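PDB 4X7R: TarM from Staphylococcus aureus subsp. aureus 21178, which is a glycosyltransferase of the GT-B fold, with two Rossmann-like domains and an added antiparallel beta-sheet domain, and binds uridine-5'-diphosphate. Local coordinates for residues K319-I324 / F393-S398; L335-A340 / K371-N376; V350-Y355 / R375-K380. The protein carries 1 engineered substitution. All coordinates share one frame; numbering follows the deposited sequence.

Contacts 1 and 3 join strands of one parallel sheet, with strands 320-324 and 351-355 lying side by side between them; contact 2 packs on the helical layer over that sheet, nested with contact 3 inside the loop closed by contact 1. Contact 1 is the most deeply buried, with apolar side chains around a glycine and one end at the nucleotide. Contact 3 lies at the sheet's margin, where the Lys380 chain lies over the faces of two aromatic rings on one side and aliphatic groups fill the other. Contact 2 has no hydrogen bond across it and holds by a few aliphatic contacts; its Ile337 and Ala340 also touch Ile354 and Val377 of contact 3.

Contact 1: residues K319-I324 / F393-S398. With UDP (uridine-5'-diphosphate), chain E.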
loop_
_atom_site.group_PDB
_atom_site.type_symbol
_atom_site.label_atom_id
_atom_site.label_comp_id
_atom_site.label_asym_id
_atom_site.label_seq_id
_atom_site.Cartn_x
_atom_site.Cartn_y
_atom_site.Cartn_z
ATOM N N LYS A 319 14.259 6.238 -28.149
ATOM C CA LYS A 319 14.352 7.223 -27.072
ATOM C C LYS A 319 13.106 7.208 -26.172
ATOM O O LYS A 319 12.239 8.081 -26.262
ATOM C CB LYS A 319 14.646 8.622 -27.638
ATOM C CG LYS A 319 15.923 8.701 -28.458
ATOM C CD LYS A 319 15.872 9.861 -29.421
ATOM C CE LYS A 319 17.105 9.897 -30.274
ATOM N NZ LYS A 319 17.348 11.259 -30.807
ATOM N N ILE A 320 13.013 6.186 -25.313
ATOM C CA ILE A 320 11.904 6.046 -24.381
ATOM C C ILE A 320 12.460 6.145 -22.965
ATOM O O ILE A 320 13.306 5.333 -22.571
ATOM C CB ILE A 320 11.071 4.743 -24.599
ATOM C CG1 ILE A 320 10.801 4.407 -26.097
ATOM C CG2 ILE A 320 9.798 4.713 -23.734
ATOM C CD1 ILE A 320 9.910 5.348 -26.882
ATOM N N VAL A 321 12.000 7.157 -22.215
ATOM C CA VAL A 321 12.387 7.363 -20.819
ATOM C C VAL A 321 11.200 6.910 -19.983
ATOM O O VAL A 321 10.082 7.388 -20.188
ATOM C CB VAL A 321 12.827 8.819 -20.508
ATOM C CG1 VAL A 321 13.100 9.004 -19.021
ATOM C CG2 VAL A 321 14.052 9.207 -21.320
ATOM N N GLY A 322 11.439 5.964 -19.090
ATOM C CA GLY A 322 10.384 5.418 -18.247
ATOM C C GLY A 322 10.378 5.911 -16.818
ATOM O O GLY A 322 11.406 6.354 -16.299
ATOM N N HIS A 323 9.201 5.826 -16.176
ATOM C CA HIS A 323 8.984 6.191 -14.780
ATOM C C HIS A 323 7.781 5.399 -14.278
ATOM O O HIS A 323 6.669 5.615 -14.757
ATOM C CB HIS A 323 8.779 7.706 -14.617
ATOM C CG HIS A 323 8.709 8.161 -13.195
ATOM N ND1 HIS A 323 9.779 8.773 -12.583
ATOM C CD2 HIS A 323 7.684 8.102 -12.317
ATOM C CE1 HIS A 323 9.385 9.031 -11.346
ATOM N NE2 HIS A 323 8.133 8.638 -11.141
ATOM N N ILE A 324 8.016 4.445 -13.354
ATOM C CA ILE A 324 6.986 3.579 -12.769
ATOM C C ILE A 324 6.947 3.809 -11.263
ATOM O O ILE A 324 7.880 3.402 -10.568
ATOM C CB ILE A 324 7.215 2.065 -13.105
ATOM C CG1 ILE A 324 7.390 1.802 -14.624
ATOM C CG2 ILE A 324 6.085 1.204 -12.536
ATOM C CD1 ILE A 324 8.020 0.403 -14.956
ATOM N N PHE A 393 11.640 0.659 -22.257
ATOM C CA PHE A 393 12.415 1.859 -21.917
ATOM C C PHE A 393 13.899 1.725 -22.236
ATOM O O PHE A 393 14.467 0.649 -22.066
ATOM C CB PHE A 393 12.236 2.263 -20.438
ATOM C CG PHE A 393 10.856 2.196 -19.815
ATOM C CD1 PHE A 393 9.732 2.643 -20.508
ATOM C CD2 PHE A 393 10.692 1.783 -18.495
ATOM C CE1 PHE A 393 8.462 2.608 -19.915
ATOM C CE2 PHE A 393 9.424 1.756 -17.900
ATOM C CZ PHE A 393 8.317 2.167 -18.612
ATOM N N LYS A 394 14.527 2.825 -22.693
ATOM C CA LYS A 394 15.968 2.904 -22.974
ATOM C C LYS A 394 16.706 3.185 -21.638
ATOM O O LYS A 394 17.805 2.675 -21.397
ATOM C CB LYS A 394 16.250 4.017 -24.004
ATOM C CG LYS A 394 17.702 4.079 -24.462
ATOM C CD LYS A 394 17.849 4.798 -25.775
ATOM C CE LYS A 394 19.244 4.630 -26.315
ATOM N NZ LYS A 394 19.345 5.108 -27.716
ATOM N N LEU A 395 16.068 4.004 -20.780
ATOM C CA LEU A 395 16.537 4.375 -19.451
ATOM C C LEU A 395 15.360 4.752 -18.565
ATOM O O LEU A 395 14.242 4.960 -19.045
ATOM C CB LEU A 395 17.609 5.490 -19.482
ATOM C CG LEU A 395 17.173 6.854 -20.006
ATOM C CD1 LEU A 395 17.201 7.895 -18.914
ATOM C CD2 LEU A 395 18.044 7.280 -21.135
ATOM N N VAL A 396 15.619 4.832 -17.266
ATOM C CA VAL A 396 14.626 5.178 -16.261
ATOM C C VAL A 396 15.115 6.417 -15.503
ATOM O O VAL A 396 16.315 6.683 -15.417
ATOM C CB VAL A 396 14.270 3.941 -15.380
ATOM C CG1 VAL A 396 13.680 4.323 -14.030
ATOM C CG2 VAL A 396 13.339 2.990 -16.130
ATOM N N VAL A 397 14.170 7.208 -15.025
ATOM C CA VAL A 397 14.467 8.446 -14.339
ATOM C C VAL A 397 13.824 8.481 -12.941
ATOM O O VAL A 397 12.749 7.895 -12.737
ATOM C CB VAL A 397 14.051 9.627 -15.253
ATOM C CG1 VAL A 397 12.538 9.678 -15.446
ATOM C CG2 VAL A 397 14.589 10.945 -14.747
ATOM N N SER A 398 14.506 9.141 -11.977
ATOM C CA SER A 398 13.990 9.349 -10.625
ATOM C C SER A 398 14.236 10.781 -10.185
ATOM O O SER A 398 15.387 11.207 -10.095
ATOM C CB SER A 398 14.610 8.380 -9.627
ATOM O OG SER A 398 14.110 8.667 -8.328
HETATM N N1 UDP E . 4.457 -0.383 -9.178
HETATM C C2 UDP E . 3.824 -1.194 -10.102
HETATM N N3 UDP E . 3.081 -0.530 -11.049
HETATM C C4 UDP E . 2.889 0.831 -11.153
HETATM C C5 UDP E . 3.536 1.611 -10.129
HETATM C C6 UDP E . 4.285 0.996 -9.194
HETATM O O2 UDP E . 3.910 -2.415 -10.088
HETATM O O4 UDP E . 2.219 1.282 -12.100
HETATM C "C1'" UDP E . 5.421 -1.044 -8.263
HETATM C "C2'" UDP E . 6.858 -1.059 -8.777
HETATM O "O2'" UDP E . 7.081 -2.167 -9.634
HETATM C "C3'" UDP E . 7.645 -1.185 -7.471
HETATM C "C4'" UDP E . 6.784 -0.412 -6.476
HETATM O "O4'" UDP E . 5.452 -0.343 -7.040
HETATM O "O3'" UDP E . 7.933 -2.512 -7.030
HETATM C "C5'" UDP E . 7.283 0.972 -6.150
HETATM O "O5'" UDP E . 8.429 0.805 -5.286
HETATM P PA UDP E . 9.382 1.985 -4.762
HETATM O O1A UDP E . 10.228 1.463 -3.665
HETATM O O2A UDP E . 10.240 2.479 -5.937
HETATM O O3A UDP E . 8.477 3.150 -4.247
HETATM P PB UDP E . 7.250 3.208 -3.214
HETATM O O1B UDP E . 7.487 2.237 -2.087
HETATM O O2B UDP E . 5.939 2.856 -3.924
HETATM O O3B UDP E . 7.172 4.605 -2.628
#
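Ile320 to Ile324 form an inner strand of the parallel sheet in the second Rossmann-like domain, paired here with residues 393-398. Lys394 N gives a hydrogen bond to Ile320 O (2.8 Å), Gly322 N one to Leu395 O (3.0 Å), and Val397 N returns to Gly322 O (3.2 Å). The strands are strongly twisted, their axes 48° apart. Gly322 has no side chain, and the Phe393 ring lies flat against its backbone: Gly322 CA stands 3.5 Å from the ring centroid, only 6° off the ring normal, a CH-pi contact. The Phe393 ring also presents its edge to two isoleucines, Ile320 CG2 meeting CD1 and Ile324 CD1 approaching CE2 at 3.5 Å in the ring plane. On the other face of the sheet Val321 CG1 packs on Val397 CG1 (3.7 Å), near helix 446-457. His323 ND1 makes a weak bond to Val397 O, while its NE2 is bonded to Ser325 OG. At the C-terminal end Ile324 CG2 touches C4 of uridine-5'-diphosphate (3.5 Å). A nucleotide at the C-terminal edge of a parallel sheet is characteristic of Rossmann-like domains in GT-B glycosyltransferases.

Contact 2: residues L335-A340 / K371-N376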
loop_
_atom_site.group_PDB
_atom_site.type_symbol
_atom_site.label_atom_id
_atom_site.label_comp_id
_atom_site.label_asym_id
_atom_site.label_seq_id
_atom_site.Cartn_x
_atom_site.Cartn_y
_atom_site.Cartn_z
ATOM N N LEU A 335 8.786 17.822 -11.172
ATOM C CA LEU A 335 10.184 18.061 -11.551
ATOM C C LEU A 335 10.553 17.236 -12.778
ATOM O O LEU A 335 11.321 17.701 -13.614
ATOM C CB LEU A 335 11.170 17.817 -10.392
ATOM C CG LEU A 335 11.246 18.909 -9.307
ATOM C CD1 LEU A 335 12.210 18.512 -8.196
ATOM C CD2 LEU A 335 11.696 20.245 -9.882
ATOM N N LEU A 336 9.949 16.043 -12.916
ATOM C CA LEU A 336 10.123 15.170 -14.076
ATOM C C LEU A 336 9.505 15.835 -15.325
ATOM O O LEU A 336 10.131 15.795 -16.387
ATOM C CB LEU A 336 9.529 13.766 -13.817
ATOM C CG LEU A 336 9.476 12.791 -15.005
ATOM C CD1 LEU A 336 10.854 12.569 -15.619
ATOM C CD2 LEU A 336 8.837 11.486 -14.612
ATOM N N ILE A 337 8.306 16.465 -15.186
ATOM C CA ILE A 337 7.656 17.202 -16.285
ATOM C C ILE A 337 8.533 18.395 -16.693
ATOM O O ILE A 337 8.724 18.619 -17.889
ATOM C CB ILE A 337 6.183 17.608 -15.986
ATOM C CG1 ILE A 337 5.296 16.400 -15.602
ATOM C CG2 ILE A 337 5.557 18.414 -17.141
ATOM C CD1 ILE A 337 5.296 15.201 -16.552
ATOM N N GLU A 338 9.113 19.112 -15.698
ATOM C CA GLU A 338 10.032 20.236 -15.933
ATOM C C GLU A 338 11.291 19.757 -16.648
ATOM O O GLU A 338 11.794 20.463 -17.522
ATOM C CB GLU A 338 10.398 20.952 -14.625
ATOM C CG GLU A 338 9.305 21.884 -14.122
ATOM C CD GLU A 338 9.531 22.502 -12.753
ATOM O OE1 GLU A 338 10.655 22.986 -12.485
ATOM O OE2 GLU A 338 8.564 22.533 -11.958
ATOM N N VAL A 339 11.772 18.538 -16.312
ATOM C CA VAL A 339 12.941 17.923 -16.955
ATOM C C VAL A 339 12.584 17.528 -18.394
ATOM O O VAL A 339 13.365 17.809 -19.307
ATOM C CB VAL A 339 13.529 16.743 -16.127
ATOM C CG1 VAL A 339 14.563 15.961 -16.932
ATOM C CG2 VAL A 339 14.151 17.255 -14.835
ATOM N N ALA A 340 11.387 16.914 -18.586
ATOM C CA ALA A 340 10.861 16.500 -19.892
ATOM C C ALA A 340 10.832 17.680 -20.863
ATOM O O ALA A 340 11.327 17.546 -21.982
ATOM C CB ALA A 340 9.473 15.907 -19.737
ATOM N N LYS A 371 2.260 22.880 -20.780
ATOM C CA LYS A 371 3.627 22.966 -21.297
ATOM C C LYS A 371 3.721 22.438 -22.734
ATOM O O LYS A 371 4.792 22.517 -23.346
ATOM C CB LYS A 371 4.603 22.229 -20.363
ATOM C CG LYS A 371 4.875 22.984 -19.070
ATOM C CD LYS A 371 5.686 22.164 -18.080
ATOM C CE LYS A 371 6.159 22.997 -16.913
ATOM N NZ LYS A 371 7.235 23.946 -17.308
ATOM N N ASN A 372 2.582 21.933 -23.272
ATOM C CA ASN A 372 2.419 21.366 -24.620
ATOM C C ASN A 372 3.390 20.211 -24.893
ATOM O O ASN A 372 4.099 20.190 -25.904
ATOM C CB ASN A 372 2.406 22.445 -25.740
ATOM C CG ASN A 372 1.421 23.578 -25.531
ATOM O OD1 ASN A 372 1.826 24.721 -25.349
ATOM N ND2 ASN A 372 0.114 23.302 -25.548
ATOM N N LEU A 373 3.413 19.248 -23.956
ATOM C CA LEU A 373 4.248 18.053 -24.029
ATOM C C LEU A 373 3.382 16.806 -24.269
ATOM O O LEU A 373 3.886 15.683 -24.180
ATOM C CB LEU A 373 5.097 17.906 -22.749
ATOM C CG LEU A 373 6.201 18.932 -22.536
ATOM C CD1 LEU A 373 6.535 19.072 -21.071
ATOM C CD2 LEU A 373 7.443 18.571 -23.324
ATOM N N GLU A 374 2.085 17.008 -24.605
ATOM C CA GLU A 374 1.106 15.941 -24.876
ATOM C C GLU A 374 1.483 14.983 -26.025
ATOM O O GLU A 374 0.930 13.889 -26.111
ATOM C CB GLU A 374 -0.338 16.486 -24.990
ATOM C CG GLU A 374 -0.525 17.617 -25.995
ATOM C CD GLU A 374 -1.921 18.209 -26.109
ATOM O OE1 GLU A 374 -2.873 17.652 -25.514
ATOM O OE2 GLU A 374 -2.063 19.233 -26.817
ATOM N N ARG A 375 2.452 15.382 -26.864
ATOM C CA ARG A 375 2.986 14.585 -27.966
ATOM C C ARG A 375 4.275 13.828 -27.545
ATOM O O ARG A 375 4.788 13.016 -28.321
ATOM C CB ARG A 375 3.275 15.504 -29.164
ATOM C CG ARG A 375 3.214 14.810 -30.528
ATOM C CD ARG A 375 4.073 15.518 -31.568
ATOM N NE ARG A 375 5.506 15.349 -31.317
ATOM C CZ ARG A 375 6.463 16.058 -31.910
ATOM N NH1 ARG A 375 6.151 16.995 -32.799
ATOM N NH2 ARG A 375 7.737 15.840 -31.616
ATOM N N ASN A 376 4.787 14.080 -26.318
ATOM C CA ASN A 376 6.024 13.462 -25.828
ATOM C C ASN A 376 5.928 12.799 -24.451
ATOM O O ASN A 376 6.714 11.897 -24.156
ATOM C CB ASN A 376 7.160 14.484 -25.828
ATOM C CG ASN A 376 7.541 14.991 -27.198
ATOM O OD1 ASN A 376 6.873 15.852 -27.778
ATOM N ND2 ASN A 376 8.634 14.478 -27.738
#
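Ala340 of helix 333-346 and Leu373 of the loop 371-376 bring the two backbones nearest, yet their CA atoms remain 8.0 Å apart and side chains bridge the gap. The loop follows helix 361-370, which closes in a Schellman motif: Asn372, with a positive phi of 56°, turns the chain so that Lys371 and Leu373 both direct their CB atoms at the neighbouring helix. A bond from Asn376 N to Leu373 O then folds the loop back toward strand 377-381. Ile337 is the shared partner. Its CG2, anti to the backbone N, meets Lys371 CD at 3.9 Å and Leu373 CD1 at 4.1 Å; the Ile337 and Leu373 side chains slide past each other in opposite directions. Leu373 also lies against the helix backbone, CD1 lying 3.9 Å from Ile337 O and CD2 4.2 Å from Ala340 O. The lysine uses its methylene chain for packing, and a bend at chi4 (-72°) turns NZ aside to a salt bridge with Glu341. Glu338 approaches that amine through CG, 4.3 Å from Lys371 NZ, its carboxylate not in contact. Ile368 of helix 361-370 touches both Ile337 and Leu373. Without a hydrogen bond between the two segments, cohesion here comes from aliphatic packing, and the lysine's charge is met at the margin, where the nearby Glu338 would add a modest electrostatic attraction.

Contact 3: residues V350-Y355 / R375-K380; sequences VKFHIY and RNVFLK
Lys380 sets its chain against the faces of two rings of strand 351-355: CD covers one face of His353, 3.6 Å above the plane and offset toward the rim, and CB covers one face of Tyr355, 3.7 Å from the ring centroid. Both are CH-pi contacts. Lys380 and Tyr355 run side by side in the same direction, CD reaching 3.3 Å from Tyr355 OH. Lys351 CE lies in plane at the edge of the His353 ring, and a bend at chi3 (76°) puts it there and within 3.6 Å of Phe378 CE2. Asn376 O sits at the edge of the Phe352 ring, near its plane. The parallel strands pair through Phe352 N to Asn376 O, Phe378 N to Phe352 O, Ile354 N to Phe378 O and Lys380 N to Ile354 O. Just before the strands, Asn376 ND2 gives a straight bond to Val350 O (173° at the hydrogen), though it stands above that carbonyl's plane; Asn348 O is its strongest polar partner. Opposite the histidine, Ile354 CD1 packs on Val377 CG1 (3.7 Å) under helix 333-346. Tyr355 also lines the uridine-5'-diphosphate pocket. Lys351 NZ donates only weakly to His353 NE2 (3.2 Å), and the buried ND1 has no partner in the model. With Lys351 NZ and Lys380 NZ 5.6 Å apart beside it, the imidazole would probably be disposed toward its neutral form.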
loop_
_atom_site.group_PDB
_atom_site.type_symbol
_atom_site.label_atom_id
_atom_site.label_comp_id
_atom_site.label_asym_id
_atom_site.label_seq_id
_atom_site.Cartn_x
_atom_site.Cartn_y
_atom_site.Cartn_z
ATOM N N VAL A 350 12.416 12.154 -28.161
ATOM C CA VAL A 350 12.373 11.468 -26.871
ATOM C C VAL A 350 10.976 11.437 -26.216
ATOM O O VAL A 350 10.339 12.478 -26.044
ATOM C CB VAL A 350 13.537 11.891 -25.927
ATOM C CG1 VAL A 350 13.591 13.397 -25.746
ATOM C CG2 VAL A 350 13.489 11.172 -24.574
ATOM N N LYS A 351 10.512 10.222 -25.884
ATOM C CA LYS A 351 9.223 9.958 -25.257
ATOM C C LYS A 351 9.393 9.676 -23.759
ATOM O O LYS A 351 10.377 9.052 -23.354
ATOM C CB LYS A 351 8.536 8.751 -25.926
ATOM C CG LYS A 351 7.980 9.004 -27.331
ATOM C CD LYS A 351 7.254 7.762 -27.900
ATOM C CE LYS A 351 5.874 7.502 -27.315
ATOM N NZ LYS A 351 5.392 6.123 -27.595
ATOM N N PHE A 352 8.416 10.110 -22.945
ATOM C CA PHE A 352 8.395 9.883 -21.507
ATOM C C PHE A 352 7.123 9.121 -21.169
ATOM O O PHE A 352 6.016 9.621 -21.398
ATOM C CB PHE A 352 8.514 11.203 -20.716
ATOM C CG PHE A 352 9.877 11.862 -20.756
ATOM C CD1 PHE A 352 10.297 12.571 -21.878
ATOM C CD2 PHE A 352 10.728 11.805 -19.659
ATOM C CE1 PHE A 352 11.561 13.171 -21.917
ATOM C CE2 PHE A 352 11.989 12.418 -19.697
ATOM C CZ PHE A 352 12.396 13.093 -20.825
ATOM N N HIS A 353 7.290 7.872 -20.687
ATOM C CA HIS A 353 6.202 6.974 -20.296
ATOM C C HIS A 353 6.111 6.948 -18.784
ATOM O O HIS A 353 7.015 6.429 -18.118
ATOM C CB HIS A 353 6.443 5.550 -20.825
ATOM C CG HIS A 353 6.271 5.379 -22.303
ATOM N ND1 HIS A 353 6.106 4.124 -22.859
ATOM C CD2 HIS A 353 6.258 6.300 -23.296
ATOM C CE1 HIS A 353 6.002 4.322 -24.161
ATOM N NE2 HIS A 353 6.087 5.615 -24.468
ATOM N N ILE A 354 5.023 7.513 -18.237
ATOM C CA ILE A 354 4.822 7.594 -16.799
ATOM C C ILE A 354 3.685 6.672 -16.374
ATOM O O ILE A 354 2.528 6.916 -16.723
ATOM C CB ILE A 354 4.651 9.070 -16.312
ATOM C CG1 ILE A 354 5.772 9.991 -16.875
ATOM C CG2 ILE A 354 4.580 9.144 -14.780
ATOM C CD1 ILE A 354 5.606 11.472 -16.617
ATOM N N TYR A 355 4.021 5.608 -15.620
ATOM C CA TYR A 355 3.059 4.631 -15.119
ATOM C C TYR A 355 2.724 4.856 -13.662
ATOM O O TYR A 355 3.581 5.291 -12.886
ATOM C CB TYR A 355 3.583 3.200 -15.303
ATOM C CG TYR A 355 3.585 2.730 -16.741
ATOM C CD1 TYR A 355 4.674 2.977 -17.575
ATOM C CD2 TYR A 355 2.507 2.016 -17.265
ATOM C CE1 TYR A 355 4.690 2.530 -18.893
ATOM C CE2 TYR A 355 2.517 1.561 -18.585
ATOM C CZ TYR A 355 3.608 1.829 -19.394
ATOM O OH TYR A 355 3.635 1.386 -20.688
ATOM N N ARG A 375 2.452 15.382 -26.864
ATOM C CA ARG A 375 2.986 14.585 -27.966
ATOM C C ARG A 375 4.275 13.828 -27.545
ATOM O O ARG A 375 4.788 13.016 -28.321
ATOM C CB ARG A 375 3.275 15.504 -29.164
ATOM C CG ARG A 375 3.214 14.810 -30.528
ATOM C CD ARG A 375 4.073 15.518 -31.568
ATOM N NE ARG A 375 5.506 15.349 -31.317
ATOM C CZ ARG A 375 6.463 16.058 -31.910
ATOM N NH1 ARG A 375 6.151 16.995 -32.799
ATOM N NH2 ARG A 375 7.737 15.840 -31.616
ATOM N N ASN A 376 4.787 14.080 -26.318
ATOM C CA ASN A 376 6.024 13.462 -25.828
ATOM C C ASN A 376 5.928 12.799 -24.451
ATOM O O ASN A 376 6.714 11.897 -24.156
ATOM C CB ASN A 376 7.160 14.484 -25.828
ATOM C CG ASN A 376 7.541 14.991 -27.198
ATOM O OD1 ASN A 376 6.873 15.852 -27.778
ATOM N ND2 ASN A 376 8.634 14.478 -27.738
ATOM N N VAL A 377 5.009 13.268 -23.597
ATOM C CA VAL A 377 4.834 12.746 -22.242
ATOM C C VAL A 377 3.462 12.059 -22.140
ATOM O O VAL A 377 2.442 12.686 -22.423
ATOM C CB VAL A 377 5.052 13.848 -21.171
ATOM C CG1 VAL A 377 4.904 13.286 -19.764
ATOM C CG2 VAL A 377 6.411 14.519 -21.340
ATOM N N PHE A 378 3.448 10.772 -21.745
ATOM C CA PHE A 378 2.221 9.981 -21.678
ATOM C C PHE A 378 1.949 9.309 -20.333
ATOM O O PHE A 378 2.705 8.439 -19.895
ATOM C CB PHE A 378 2.175 8.960 -22.834
ATOM C CG PHE A 378 2.389 9.573 -24.199
ATOM C CD1 PHE A 378 1.321 10.093 -24.922
ATOM C CD2 PHE A 378 3.662 9.646 -24.757
ATOM C CE1 PHE A 378 1.523 10.668 -26.179
ATOM C CE2 PHE A 378 3.862 10.238 -26.008
ATOM C CZ PHE A 378 2.790 10.736 -26.713
ATOM N N LEU A 379 0.845 9.712 -19.693
ATOM C CA LEU A 379 0.370 9.156 -18.427
ATOM C C LEU A 379 -0.343 7.842 -18.770
ATOM O O LEU A 379 -1.519 7.830 -19.152
ATOM C CB LEU A 379 -0.560 10.166 -17.722
ATOM C CG LEU A 379 0.034 11.029 -16.594
ATOM C CD1 LEU A 379 1.408 11.618 -16.953
ATOM C CD2 LEU A 379 -0.921 12.137 -16.206
ATOM N N LYS A 380 0.426 6.742 -18.702
ATOM C CA LYS A 380 0.026 5.386 -19.092
ATOM C C LYS A 380 -0.760 4.546 -18.077
ATOM O O LYS A 380 -1.057 3.377 -18.348
ATOM C CB LYS A 380 1.219 4.625 -19.709
ATOM C CG LYS A 380 1.743 5.268 -20.989
ATOM C CD LYS A 380 2.587 4.328 -21.820
ATOM C CE LYS A 380 1.817 3.741 -22.981
ATOM N NZ LYS A 380 2.689 2.917 -23.860
#